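Local coordinates for protein putative amidohydrolase (PDB 3FEQ) that probably works as a zinc-dependent prolidase of the amidohydrolase superfamily, hydrolysing dipeptides that end in proline, at residues I5-G11 / N46-V52; R305-E309 / I338-L343; S333-R337 / I388-E394. All coordinates share one frame; numbering follows the deposited sequence. Where two conformers were deposited one is given.

Contact 1: I5-G11 / N46-V52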
ATOM      1  N   ILE C   5     -59.515  -1.240   3.762  1.00 84.71           N
ATOM      2  CA  ILE C   5     -59.827  -1.747   5.094  1.00 77.12           C
ATOM      3  C   ILE C   5     -60.148  -3.247   5.077  1.00 72.96           C
ATOM      4  O   ILE C   5     -60.714  -3.757   4.113  1.00 77.81           O
ATOM      5  CB  ILE C   5     -60.998  -0.920   5.705  1.00 80.77           C
ATOM      6  CG1 ILE C   5     -61.404  -1.430   7.088  1.00 76.49           C
ATOM      7  CG2 ILE C   5     -62.202  -0.853   4.746  1.00 85.55           C
ATOM      8  CD1 ILE C   5     -61.799  -0.316   8.038  1.00 78.03           C
ATOM      9  N   THR C   6     -59.770  -3.951   6.140  1.00 69.14           N
ATOM     10  CA  THR C   6     -59.947  -5.400   6.214  1.00 70.66           C
ATOM     11  C   THR C   6     -60.484  -5.830   7.578  1.00 67.89           C
ATOM     12  O   THR C   6     -60.190  -5.202   8.594  1.00 65.01           O
ATOM     13  CB  THR C   6     -58.616  -6.130   5.919  1.00 71.44           C
ATOM     14  OG1 THR C   6     -58.184  -5.797   4.599  1.00 71.64           O
ATOM     15  CG2 THR C   6     -58.765  -7.649   6.016  1.00 70.69           C
ATOM     16  N   VAL C   7     -61.285  -6.892   7.591  1.00 61.55           N
ATOM     17  CA  VAL C   7     -61.795  -7.440   8.830  1.00 62.14           C
ATOM     18  C   VAL C   7     -61.607  -8.945   8.889  1.00 61.03           C
ATOM     19  O   VAL C   7     -62.130  -9.676   8.048  1.00 63.30           O
ATOM     20  CB  VAL C   7     -63.287  -7.119   9.006  1.00 63.06           C
ATOM     21  CG1 VAL C   7     -63.850  -7.855  10.221  1.00 67.83           C
ATOM     22  CG2 VAL C   7     -63.496  -5.618   9.135  1.00 55.95           C
ATOM     23  N   LEU C   8     -60.871  -9.404   9.893  1.00 56.45           N
ATOM     24  CA  LEU C   8     -60.963 -10.794  10.306  1.00 66.78           C
ATOM     25  C   LEU C   8     -62.127 -10.931  11.266  1.00 68.94           C
ATOM     26  O   LEU C   8     -62.094 -10.361  12.355  1.00 69.15           O
ATOM     27  CB  LEU C   8     -59.689 -11.242  11.016  1.00 71.94           C
ATOM     28  CG  LEU C   8     -58.346 -11.295  10.287  1.00 69.81           C
ATOM     29  CD1 LEU C   8     -58.525 -11.583   8.809  1.00 72.63           C
ATOM     30  CD2 LEU C   8     -57.565 -10.013  10.496  1.00 74.11           C
ATOM     31  N   GLN C   9     -63.139 -11.702  10.875  1.00 67.81           N
ATOM     32  CA  GLN C   9     -64.397 -11.736  11.610  1.00 68.54           C
ATOM     33  C   GLN C   9     -64.668 -13.041  12.352  1.00 66.81           C
ATOM     34  O   GLN C   9     -64.515 -14.133  11.796  1.00 61.77           O
ATOM     35  CB  GLN C   9     -65.565 -11.378  10.698  1.00 69.54           C
ATOM     36  CG  GLN C   9     -65.538 -12.060   9.352  1.00 83.89           C
ATOM     37  CD  GLN C   9     -66.575 -11.493   8.406  1.00 93.86           C
ATOM     38  OE1 GLN C   9     -67.016 -10.349   8.561  1.00 97.16           O
ATOM     39  NE2 GLN C   9     -66.971 -12.289   7.415  1.00 92.03           N
ATOM     40  N   GLY C  10     -65.060 -12.907  13.620  1.00 65.98           N
ATOM     41  CA  GLY C  10     -65.510 -14.033  14.433  1.00 71.11           C
ATOM     42  C   GLY C  10     -64.380 -14.939  14.873  1.00 74.87           C
ATOM     43  O   GLY C  10     -64.594 -16.128  15.133  1.00 80.32           O
ATOM     44  N   GLY C  11     -63.177 -14.372  14.955  1.00 70.02           N
ATOM     45  CA  GLY C  11     -61.993 -15.115  15.364  1.00 68.96           C
ATOM     46  C   GLY C  11     -61.885 -15.253  16.868  1.00 69.91           C
ATOM     47  O   GLY C  11     -62.532 -14.515  17.612  1.00 70.74           O
ATOM     48  N   ASN C  46     -67.585  -1.556   2.735  1.00111.70           N
ATOM     49  CA  ASN C  46     -66.459  -1.181   1.889  1.00110.90           C
ATOM     50  C   ASN C  46     -65.204  -1.986   2.211  1.00109.70           C
ATOM     51  O   ASN C  46     -64.184  -1.864   1.532  1.00107.81           O
ATOM     52  CB  ASN C  46     -66.169   0.316   2.012  1.00112.84           C
ATOM     53  CG  ASN C  46     -65.758   0.715   3.416  1.00119.73           C
ATOM     54  OD1 ASN C  46     -64.607   1.079   3.659  1.00122.44           O
ATOM     55  ND2 ASN C  46     -66.698   0.648   4.351  1.00123.53           N
ATOM     56  N   ALA C  47     -65.286  -2.810   3.251  1.00107.98           N
ATOM     57  CA  ALA C  47     -64.111  -3.484   3.789  1.00103.49           C
ATOM     58  C   ALA C  47     -63.696  -4.658   2.910  1.00101.98           C
ATOM     59  O   ALA C  47     -64.277  -4.886   1.848  1.00106.17           O
ATOM     60  CB  ALA C  47     -64.373  -3.951   5.213  1.00105.84           C
ATOM     61  N   GLN C  48     -62.689  -5.400   3.358  1.00 97.82           N
ATOM     62  CA  GLN C  48     -62.280  -6.625   2.680  1.00 97.12           C
ATOM     63  C   GLN C  48     -62.061  -7.759   3.677  1.00 93.98           C
ATOM     64  O   GLN C  48     -61.085  -7.760   4.426  1.00 95.69           O
ATOM     65  CB  GLN C  48     -61.006  -6.387   1.866  1.00 98.79           C
ATOM     66  CG  GLN C  48     -60.613  -7.553   0.975  1.00105.68           C
ATOM     67  CD  GLN C  48     -60.214  -7.112  -0.420  1.00112.77           C
ATOM     68  OE1 GLN C  48     -61.061  -6.736  -1.230  1.00118.15           O
ATOM     69  NE2 GLN C  48     -58.918  -7.155  -0.706  1.00115.39           N
ATOM     70  N   ALA C  49     -62.976  -8.723   3.678  1.00 92.05           N
ATOM     71  CA  ALA C  49     -63.282  -9.463   4.857  1.00 91.13           C
ATOM     72  C   ALA C  49     -62.904 -10.906   4.709  1.00 86.59           C
ATOM     73  O   ALA C  49     -62.860 -11.421   3.618  1.00 84.11           O
ATOM     74  CB  ALA C  49     -64.703  -9.340   5.152  1.00 96.81           C
ATOM     75  N   ILE C  50     -62.655 -11.565   5.828  1.00 79.22           N
ATOM     76  CA  ILE C  50     -62.114 -12.911   5.811  1.00 75.93           C
ATOM     77  C   ILE C  50     -62.705 -13.665   6.998  1.00 80.41           C
ATOM     78  O   ILE C  50     -62.546 -13.242   8.144  1.00 81.54           O
ATOM     79  CB  ILE C  50     -60.580 -12.890   5.890  1.00 73.32           C
ATOM     80  CG1 ILE C  50     -60.002 -12.095   4.719  1.00 75.35           C
ATOM     81  CG2 ILE C  50     -60.021 -14.296   5.882  1.00 69.33           C
ATOM     82  CD1 ILE C  50     -58.635 -11.509   4.985  1.00 68.52           C
ATOM     83  N   ASP C  51     -63.432 -14.747   6.719  1.00 82.44           N
ATOM     84  CA  ASP C  51     -64.172 -15.456   7.761  1.00 83.79           C
ATOM     85  C   ASP C  51     -63.264 -16.374   8.561  1.00 80.50           C
ATOM     86  O   ASP C  51     -62.734 -17.359   8.046  1.00 77.97           O
ATOM     87  CB  ASP C  51     -65.353 -16.238   7.179  1.00 89.50           C
ATOM     88  CG  ASP C  51     -66.440 -16.515   8.211  1.00 97.61           C
ATOM     89  OD1 ASP C  51     -66.466 -17.630   8.771  1.00 99.82           O
ATOM     90  OD2 ASP C  51     -67.265 -15.613   8.475  1.00107.14           O
ATOM     91  N   VAL C  52     -63.091 -16.029   9.831  1.00 80.31           N
ATOM     92  CA  VAL C  52     -62.193 -16.742  10.713  1.00 82.14           C
ATOM     93  C   VAL C  52     -62.981 -17.367  11.854  1.00 85.26           C
ATOM     94  O   VAL C  52     -62.683 -17.150  13.028  1.00 83.61           O
ATOM     95  CB  VAL C  52     -61.139 -15.795  11.280  1.00 83.97           C
ATOM     96  CG1 VAL C  52     -60.005 -16.584  11.902  1.00 97.65           C
ATOM     97  CG2 VAL C  52     -60.609 -14.885  10.185  1.00 76.92           C
TER
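Strands 5-9 and 48-51 run parallel, their axes 4.5 Å apart and 15° from true alignment, with V7 beside A49, L8 beside I50 and Q9 beside D51. I50 is bonded to the residues flanking L8: its N donates to V7 O (3.0 Å) and its O accepts from Q9 N (3.2 Å) in a nearly straight bond. V52 N then continues the pattern to Q9 O (3.1 Å). L8 uses its own backbone on V27 of strand 20-30, which places strand 5-9 between two neighbours. This belongs to the small beta domain that amidohydrolases of this type carry beside the catalytic barrel.

L8 and I50 lie side by side and point the same way. With L8 CG anti to its carbonyl carbon (chi1 -64°), methyl CD1 reaches I50 CB at 3.8 Å, while L8 CB meets V52 CG2 at the same distance. Y400 and L402 of strand 398-403 pack against this face. At the beginning of the strands, I5 CG2 rests on A47 CB (3.8 Å). V7, A49, Q9 and D51 occupy the other face, where the Q9 amide stands almost perpendicular to the D51 carboxylate and D51 OD1 forms a salt bridge with R53 NE.

The backbone thus carries the polar pairing, L8 and I50 form the apolar part of the face they share with T6 and Q48, and the salt bridge to R53 probably keeps D51 ionised.

Contact 2: R305-E309 / I338-L343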
ATOM      1  N   ARG C 305     -32.024 -28.002  27.688  1.00 55.73           N
ATOM      2  CA  ARG C 305     -33.352 -28.063  28.291  0.50 54.95           C
ATOM      3  C   ARG C 305     -33.294 -27.565  29.738  1.00 55.92           C
ATOM      4  O   ARG C 305     -34.105 -26.740  30.165  1.00 55.64           O
ATOM      5  CB  ARG C 305     -33.880 -29.503  28.230  0.50 56.10           C
ATOM      6  CG  ARG C 305     -35.390 -29.617  28.146  0.50 53.69           C
ATOM      7  CD  ARG C 305     -35.858 -31.029  27.798  0.50 55.87           C
ATOM      8  NE  ARG C 305     -36.010 -31.236  26.355  0.50 56.83           N
ATOM      9  CZ  ARG C 305     -37.092 -30.906  25.651  0.50 48.51           C
ATOM     10  NH1 ARG C 305     -37.133 -31.133  24.339  0.50 20.34           N
ATOM     11  NH2 ARG C 305     -38.130 -30.334  26.251  0.50 41.76           N
ATOM     12  N   GLU C 306     -32.288 -28.035  30.468  1.00 58.89           N
ATOM     13  CA  GLU C 306     -32.070 -27.656  31.862  1.00 66.67           C
ATOM     14  C   GLU C 306     -31.985 -26.141  32.074  1.00 61.89           C
ATOM     15  O   GLU C 306     -32.551 -25.610  33.032  1.00 66.18           O
ATOM     16  CB  GLU C 306     -30.798 -28.336  32.382  1.00 66.67           C
ATOM     17  CG  GLU C 306     -30.723 -28.486  33.892  1.00 83.77           C
ATOM     18  CD  GLU C 306     -29.363 -28.975  34.375  1.00 85.94           C
ATOM     19  OE1 GLU C 306     -28.793 -28.326  35.275  1.00107.13           O
ATOM     20  OE2 GLU C 306     -28.866 -30.003  33.870  1.00 89.25           O
ATOM     21  N   SER C 307     -31.298 -25.454  31.166  1.00 59.07           N
ATOM     22  CA  SER C 307     -30.984 -24.032  31.329  1.00 54.99           C
ATOM     23  C   SER C 307     -32.252 -23.194  31.324  1.00 53.20           C
ATOM     24  O   SER C 307     -32.349 -22.182  32.017  1.00 48.80           O
ATOM     25  CB  SER C 307     -30.069 -23.564  30.195  1.00 55.75           C
ATOM     26  OG  SER C 307     -30.716 -23.697  28.941  1.00 42.70           O
ATOM     27  N   LEU C 308     -33.215 -23.630  30.519  1.00 53.42           N
ATOM     28  CA  LEU C 308     -34.524 -23.009  30.442  1.00 46.68           C
ATOM     29  C   LEU C 308     -35.092 -22.786  31.833  1.00 48.39           C
ATOM     30  O   LEU C 308     -35.534 -21.684  32.165  1.00 46.84           O
ATOM     31  CB  LEU C 308     -35.460 -23.891  29.619  1.00 35.87           C
ATOM     32  CG  LEU C 308     -35.716 -23.466  28.171  1.00 49.51           C
ATOM     33  CD1 LEU C 308     -34.479 -22.919  27.451  1.00 35.28           C
ATOM     34  CD2 LEU C 308     -36.337 -24.615  27.394  1.00 45.49           C
ATOM     35  N   GLU C 309     -35.023 -23.827  32.658  1.00 50.19           N
ATOM     36  CA  GLU C 309     -35.540 -23.764  34.014  1.00 56.54           C
ATOM     37  C   GLU C 309     -34.792 -22.759  34.859  1.00 54.24           C
ATOM     38  O   GLU C 309     -35.406 -21.987  35.594  1.00 56.81           O
ATOM     39  CB  GLU C 309     -35.487 -25.130  34.675  1.00 60.48           C
ATOM     40  CG  GLU C 309     -36.695 -25.980  34.362  1.00 75.82           C
ATOM     41  CD  GLU C 309     -36.431 -27.454  34.558  1.00 88.93           C
ATOM     42  OE1 GLU C 309     -35.796 -27.815  35.573  1.00 99.28           O
ATOM     43  OE2 GLU C 309     -36.862 -28.252  33.700  1.00 92.83           O
ATOM     44  N   ILE C 338     -40.358 -27.855  21.983  1.00 55.91           N
ATOM     45  CA  ILE C 338     -39.251 -27.998  22.922  1.00 51.13           C
ATOM     46  C   ILE C 338     -39.431 -27.078  24.119  1.00 52.87           C
ATOM     47  O   ILE C 338     -39.261 -27.486  25.270  1.00 57.67           O
ATOM     48  CB  ILE C 338     -37.911 -27.713  22.232  1.00 41.97           C
ATOM     49  CG1 ILE C 338     -37.708 -28.707  21.096  1.00 50.19           C
ATOM     50  CG2 ILE C 338     -36.764 -27.820  23.204  1.00 31.37           C
ATOM     51  CD1 ILE C 338     -36.592 -28.341  20.160  1.00 54.94           C
ATOM     52  N   ARG C 339     -39.827 -25.847  23.847  1.00 49.28           N
ATOM     53  CA  ARG C 339     -40.002 -24.883  24.913  1.00 58.05           C
ATOM     54  C   ARG C 339     -41.277 -25.113  25.715  1.00 58.20           C
ATOM     55  O   ARG C 339     -41.305 -24.877  26.924  1.00 56.04           O
ATOM     56  CB  ARG C 339     -39.962 -23.472  24.354  1.00 48.91           C
ATOM     57  CG  ARG C 339     -38.628 -23.128  23.804  1.00 50.02           C
ATOM     58  CD  ARG C 339     -38.460 -21.665  23.798  1.00 62.94           C
ATOM     59  NE  ARG C 339     -37.260 -21.283  23.084  1.00 56.14           N
ATOM     60  CZ  ARG C 339     -36.624 -20.143  23.290  1.00 57.23           C
ATOM     61  NH1 ARG C 339     -37.060 -19.298  24.212  1.00 65.26           N
ATOM     62  NH2 ARG C 339     -35.557 -19.850  22.573  1.00 73.09           N
ATOM     63  N   ALA C 340     -42.320 -25.586  25.038  1.00 54.31           N
ATOM     64  CA  ALA C 340     -43.577 -25.887  25.693  1.00 51.44           C
ATOM     65  C   ALA C 340     -43.405 -27.042  26.672  1.00 52.89           C
ATOM     66  O   ALA C 340     -44.022 -27.059  27.727  1.00 58.00           O
ATOM     67  CB  ALA C 340     -44.632 -26.215  24.673  1.00 53.11           C
ATOM     68  N   GLU C 341     -42.530 -27.980  26.341  1.00 50.41           N
ATOM     69  CA  GLU C 341     -42.383 -29.182  27.136  1.00 50.47           C
ATOM     70  C   GLU C 341     -41.718 -28.895  28.466  1.00 51.82           C
ATOM     71  O   GLU C 341     -41.731 -29.729  29.361  1.00 61.59           O
ATOM     72  CB  GLU C 341     -41.572 -30.233  26.387  1.00 51.87           C
ATOM     73  CG  GLU C 341     -42.359 -31.011  25.353  1.00 66.19           C
ATOM     74  CD  GLU C 341     -41.459 -31.839  24.455  1.00 82.29           C
ATOM     75  OE1 GLU C 341     -40.294 -32.087  24.836  1.00 84.94           O
ATOM     76  OE2 GLU C 341     -41.915 -32.241  23.365  1.00 92.12           O
ATOM     77  N   VAL C 342     -41.102 -27.737  28.593  1.00 50.39           N
ATOM     78  CA  VAL C 342     -40.403 -27.442  29.829  1.00 50.72           C
ATOM     79  C   VAL C 342     -41.145 -26.372  30.582  1.00 54.02           C
ATOM     80  O   VAL C 342     -41.482 -26.566  31.741  1.00 60.03           O
ATOM     81  CB  VAL C 342     -38.958 -27.011  29.589  1.00 50.95           C
ATOM     82  CG1 VAL C 342     -38.303 -26.611  30.891  1.00 45.43           C
ATOM     83  CG2 VAL C 342     -38.188 -28.131  28.920  1.00 52.51           C
ATOM     84  N   LEU C 343     -41.407 -25.249  29.916  1.00 53.27           N
ATOM     85  CA  LEU C 343     -42.234 -24.183  30.474  1.00 54.92           C
ATOM     86  C   LEU C 343     -43.600 -24.338  29.823  1.00 58.25           C
ATOM     87  O   LEU C 343     -43.717 -25.042  28.840  1.00 55.10           O
ATOM     88  CB  LEU C 343     -41.619 -22.821  30.152  1.00 52.16           C
ATOM     89  CG  LEU C 343     -40.084 -22.771  30.057  1.00 55.65           C
ATOM     90  CD1 LEU C 343     -39.626 -21.634  29.166  1.00 68.29           C
ATOM     91  CD2 LEU C 343     -39.388 -22.679  31.418  1.00 49.18           C
TER
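V342 reaches across to L308 and R305, joining helix 335-340 and the residues that follow it to helix 302-314 on the outside of the barrel domain. Its branches divide the work. V342 CG1, anti to the backbone N (chi1 176°), lies 4.1 Å from L308 CB; CG2 turns instead to the CG and CD methylenes of R305. L343 extends this apolar patch, with its CD1 lying 4.4 Å from L308 CG. P272 and L274 pack on L308 too, so L308, V342 and L343 make the closely filled part of the contact. The backbone bond from L343 N to R339 O (3.0 Å) holds the turn that presents both V342 and L343.

The other side is looser and more open to solvent. E309 crosses V342 at about a right angle here, and E309 OE2 comes nearest to V342 CG1 (3.6 Å), with CG a little behind. R305, bent at chi3, brings its guanidinium over to E341, where R305 NH2 forms a salt bridge with E341 OE1 (3.1 Å); the planes are 17° apart, but OE1 approaches obliquely. I338 CG2 lies over one face of the R305 guanidinium, 3.5 Å from R305 NH1. R305 was modelled in two conformers, so this bridge describes one of them and its constancy is doubtful.

The chemistry implies a junction resting chiefly on apolar packing around L308 and V342, to which the ion pair at the solvent-facing edge adds a probably variable electrostatic link.

Contact 3: S333-R337 / I388-E394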
ATOM      1  N   SER C 333     -40.150 -24.558  13.462  1.00 45.05           N
ATOM      2  CA  SER C 333     -41.313 -24.363  14.320  1.00 48.69           C
ATOM      3  C   SER C 333     -41.253 -25.287  15.515  1.00 50.12           C
ATOM      4  O   SER C 333     -41.850 -25.006  16.553  1.00 48.72           O
ATOM      5  CB  SER C 333     -42.596 -24.590  13.534  1.00 49.10           C
ATOM      6  OG  SER C 333     -42.638 -23.707  12.431  1.00 55.73           O
ATOM      7  N   GLY C 334     -40.474 -26.356  15.371  1.00 48.46           N
ATOM      8  CA  GLY C 334     -40.264 -27.334  16.428  1.00 43.68           C
ATOM      9  C   GLY C 334     -39.787 -26.746  17.738  1.00 44.55           C
ATOM     10  O   GLY C 334     -39.998 -27.343  18.791  1.00 51.14           O
ATOM     11  N   GLU C 335     -39.157 -25.573  17.679  1.00 41.38           N
ATOM     12  CA  GLU C 335     -38.665 -24.902  18.881  1.00 47.56           C
ATOM     13  C   GLU C 335     -39.799 -24.543  19.855  1.00 43.96           C
ATOM     14  O   GLU C 335     -39.599 -24.522  21.064  1.00 39.45           O
ATOM     15  CB  GLU C 335     -37.804 -23.683  18.514  1.00 44.42           C
ATOM     16  CG  GLU C 335     -37.350 -22.802  19.690  1.00 52.88           C
ATOM     17  CD  GLU C 335     -36.118 -23.323  20.421  1.00 61.10           C
ATOM     18  OE1 GLU C 335     -35.925 -22.948  21.599  1.00 65.94           O
ATOM     19  OE2 GLU C 335     -35.341 -24.097  19.825  1.00 61.36           O
ATOM     20  N   PHE C 336     -40.996 -24.320  19.322  1.00 44.53           N
ATOM     21  CA  PHE C 336     -42.194 -24.170  20.139  1.00 42.75           C
ATOM     22  C   PHE C 336     -42.443 -25.377  21.040  1.00 49.94           C
ATOM     23  O   PHE C 336     -42.670 -25.221  22.242  1.00 47.07           O
ATOM     24  CB  PHE C 336     -43.418 -23.945  19.258  1.00 46.09           C
ATOM     25  CG  PHE C 336     -43.599 -22.523  18.821  1.00 50.97           C
ATOM     26  CD1 PHE C 336     -43.798 -21.509  19.752  1.00 47.97           C
ATOM     27  CD2 PHE C 336     -43.589 -22.195  17.479  1.00 34.46           C
ATOM     28  CE1 PHE C 336     -43.967 -20.179  19.339  1.00 48.40           C
ATOM     29  CE2 PHE C 336     -43.764 -20.878  17.067  1.00 38.05           C
ATOM     30  CZ  PHE C 336     -43.966 -19.874  17.995  1.00 40.64           C
ATOM     31  N   ARG C 337     -42.404 -26.580  20.471  1.00 45.86           N
ATOM     32  CA  ARG C 337     -42.676 -27.777  21.265  1.00 50.73           C
ATOM     33  C   ARG C 337     -41.624 -28.018  22.346  1.00 54.64           C
ATOM     34  O   ARG C 337     -41.961 -28.298  23.490  1.00 55.98           O
ATOM     35  CB  ARG C 337     -42.854 -29.015  20.387  1.00 50.00           C
ATOM     36  CG  ARG C 337     -43.783 -30.075  20.998  1.00 61.47           C
ATOM     37  CD  ARG C 337     -44.834 -30.572  20.009  1.00 62.48           C
ATOM     38  NE  ARG C 337     -44.410 -31.822  19.395  1.00 87.52           N
ATOM     39  CZ  ARG C 337     -43.634 -31.914  18.316  1.00103.59           C
ATOM     40  NH1 ARG C 337     -43.212 -30.822  17.685  1.00 97.81           N
ATOM     41  NH2 ARG C 337     -43.287 -33.112  17.856  1.00113.48           N
ATOM     42  N   ILE C 388     -49.884 -27.384  21.561  1.00 69.79           N
ATOM     43  CA  ILE C 388     -48.765 -26.626  21.036  1.00 63.91           C
ATOM     44  C   ILE C 388     -48.423 -27.067  19.620  1.00 64.95           C
ATOM     45  O   ILE C 388     -47.818 -26.314  18.859  1.00 70.40           O
ATOM     46  CB  ILE C 388     -47.527 -26.746  21.940  1.00 64.55           C
ATOM     47  CG1 ILE C 388     -46.472 -25.711  21.545  1.00 55.80           C
ATOM     48  CG2 ILE C 388     -46.955 -28.160  21.895  1.00 62.10           C
ATOM     49  CD1 ILE C 388     -46.959 -24.292  21.571  1.00 47.52           C
ATOM     50  N   GLY C 389     -48.862 -28.266  19.256  1.00 54.27           N
ATOM     51  CA  GLY C 389     -48.611 -28.805  17.931  1.00 56.39           C
ATOM     52  C   GLY C 389     -49.255 -28.047  16.782  1.00 57.61           C
ATOM     53  O   GLY C 389     -48.869 -28.246  15.636  1.00 58.79           O
ATOM     54  N   VAL C 390     -50.228 -27.178  17.070  1.00 61.16           N
ATOM     55  CA  VAL C 390     -50.907 -26.418  16.004  1.00 63.93           C
ATOM     56  C   VAL C 390     -49.993 -25.330  15.453  1.00 64.51           C
ATOM     57  O   VAL C 390     -50.255 -24.745  14.403  1.00 68.52           O
ATOM     58  CB  VAL C 390     -52.300 -25.825  16.426  1.00 61.07           C
ATOM     59  CG1 VAL C 390     -53.091 -26.810  17.263  1.00 68.22           C
ATOM     60  CG2 VAL C 390     -52.162 -24.509  17.154  1.00 54.33           C
ATOM     61  N   VAL C 391     -48.899 -25.102  16.164  1.00 62.61           N
ATOM     62  CA  VAL C 391     -47.911 -24.123  15.776  1.00 61.41           C
ATOM     63  C   VAL C 391     -46.600 -24.816  15.457  1.00 58.36           C
ATOM     64  O   VAL C 391     -45.854 -24.366  14.599  1.00 65.57           O
ATOM     65  CB  VAL C 391     -47.661 -23.117  16.902  1.00 61.00           C
ATOM     66  CG1 VAL C 391     -46.799 -22.028  16.413  1.00 75.61           C
ATOM     67  CG2 VAL C 391     -48.955 -22.522  17.374  1.00 63.85           C
ATOM     68  N   ALA C 392     -46.332 -25.927  16.131  1.00 64.24           N
ATOM     69  CA  ALA C 392     -45.014 -26.551  16.077  1.00 69.71           C
ATOM     70  C   ALA C 392     -44.941 -27.728  15.117  1.00 73.76           C
ATOM     71  O   ALA C 392     -44.196 -28.671  15.354  1.00 77.61           O
ATOM     72  CB  ALA C 392     -44.576 -26.977  17.469  1.00 69.22           C
ATOM     73  N   ASP C 393     -45.681 -27.657  14.017  1.00 85.27           N
ATOM     74  CA  ASP C 393     -45.764 -28.783  13.089  1.00 96.67           C
ATOM     75  C   ASP C 393     -45.407 -28.465  11.629  1.00 99.23           C
ATOM     76  O   ASP C 393     -45.965 -29.063  10.704  1.00 92.16           O
ATOM     77  CB  ASP C 393     -47.151 -29.406  13.156  1.00103.74           C
ATOM     78  CG  ASP C 393     -47.154 -30.839  12.708  1.00119.45           C
ATOM     79  OD1 ASP C 393     -47.759 -31.127  11.650  1.00128.46           O
ATOM     80  OD2 ASP C 393     -46.517 -31.667  13.396  1.00126.05           O
ATOM     81  N   GLU C 394     -44.468 -27.539  11.433  1.00107.62           N
ATOM     82  CA  GLU C 394     -43.981 -27.155  10.096  1.00111.94           C
ATOM     83  C   GLU C 394     -45.083 -26.679   9.135  1.00111.24           C
ATOM     84  O   GLU C 394     -45.424 -27.374   8.171  1.00111.02           O
ATOM     85  CB  GLU C 394     -43.160 -28.290   9.460  1.00115.14           C
ATOM     86  CG  GLU C 394     -41.889 -27.834   8.747  1.00118.80           C
ATOM     87  CD  GLU C 394     -42.146 -27.196   7.386  1.00123.60           C
ATOM     88  OE1 GLU C 394     -41.789 -26.011   7.203  1.00114.96           O
ATOM     89  OE2 GLU C 394     -42.691 -27.883   6.494  1.00127.99           O
TER
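F336 meets V391 through two side-chain torsions: the phenyl CG lies anti to the F336 carbonyl carbon (chi1 -83°), and V391 CG1 lies anti to the V391 backbone N (chi1 -172°), which sets that methyl over one face of the ring. In the amidohydrolase barrel fold this joins helix 335-340, a short way along the chain from the zinc ligand D323, to the loop that leads from strand 377-380 to strand 398-403. The methyl sits toward the CD2-CE2 side of the ring, with V391 CG1 3.3 Å from F336 CE2. F61 meets the same ring edge-to-face, and F320 and L349 add to its buried surroundings.

A392 is fitted in next to the phenylalanine. Its CB approaches F336 CB at 3.7 Å and R337 CB at 4.0 Å, and it also comes close to the carbonyl of S333, so the A392 methyl sits against all three residues. F336 N bonds to S333 O (3.0 Å), an i to i+3 link leading into the helix. Alongside, the I388 side chain lies against the helix: I388 CG1 faces the backbone of F336, while I388 CG2 touches R337 CD at 3.7 Å. R337 is bent at chi2 and chi3, which carries its CG and CD across I388 CG2 before the guanidinium ends near A392 O on the exposed side, at an angle too poor for a hydrogen bond. Farther along the loop, E394 is poorly ordered, although its carboxylate forms a salt bridge with R100.

Within 388-392 the backbone bonds to itself: I388 O accepts from both V391 N and A392 N, each bond 3.1 Å long.

In the fold
Contacts 2 and 3 share helix 335-340, using successive parts of it, and touch where A340 CB packs on I388 CG1 at 3.7 Å; their centres lie about 14 Å apart. Contact 1 stands away from both, about 22 Å from contact 2 and about 12 Å from contact 3 between nearest atoms, in the beta domain, its centre about 30 Å from the centre of the chain. All three are partly buried, but their chemistry differs. Parallel backbone bonding holds contact 1, whereas the two barrel contacts depend on side-chain packing. Contact 3 reaches inward with an aromatic ring; contact 2 pairs a leucine-valine interior with an ionic outer edge.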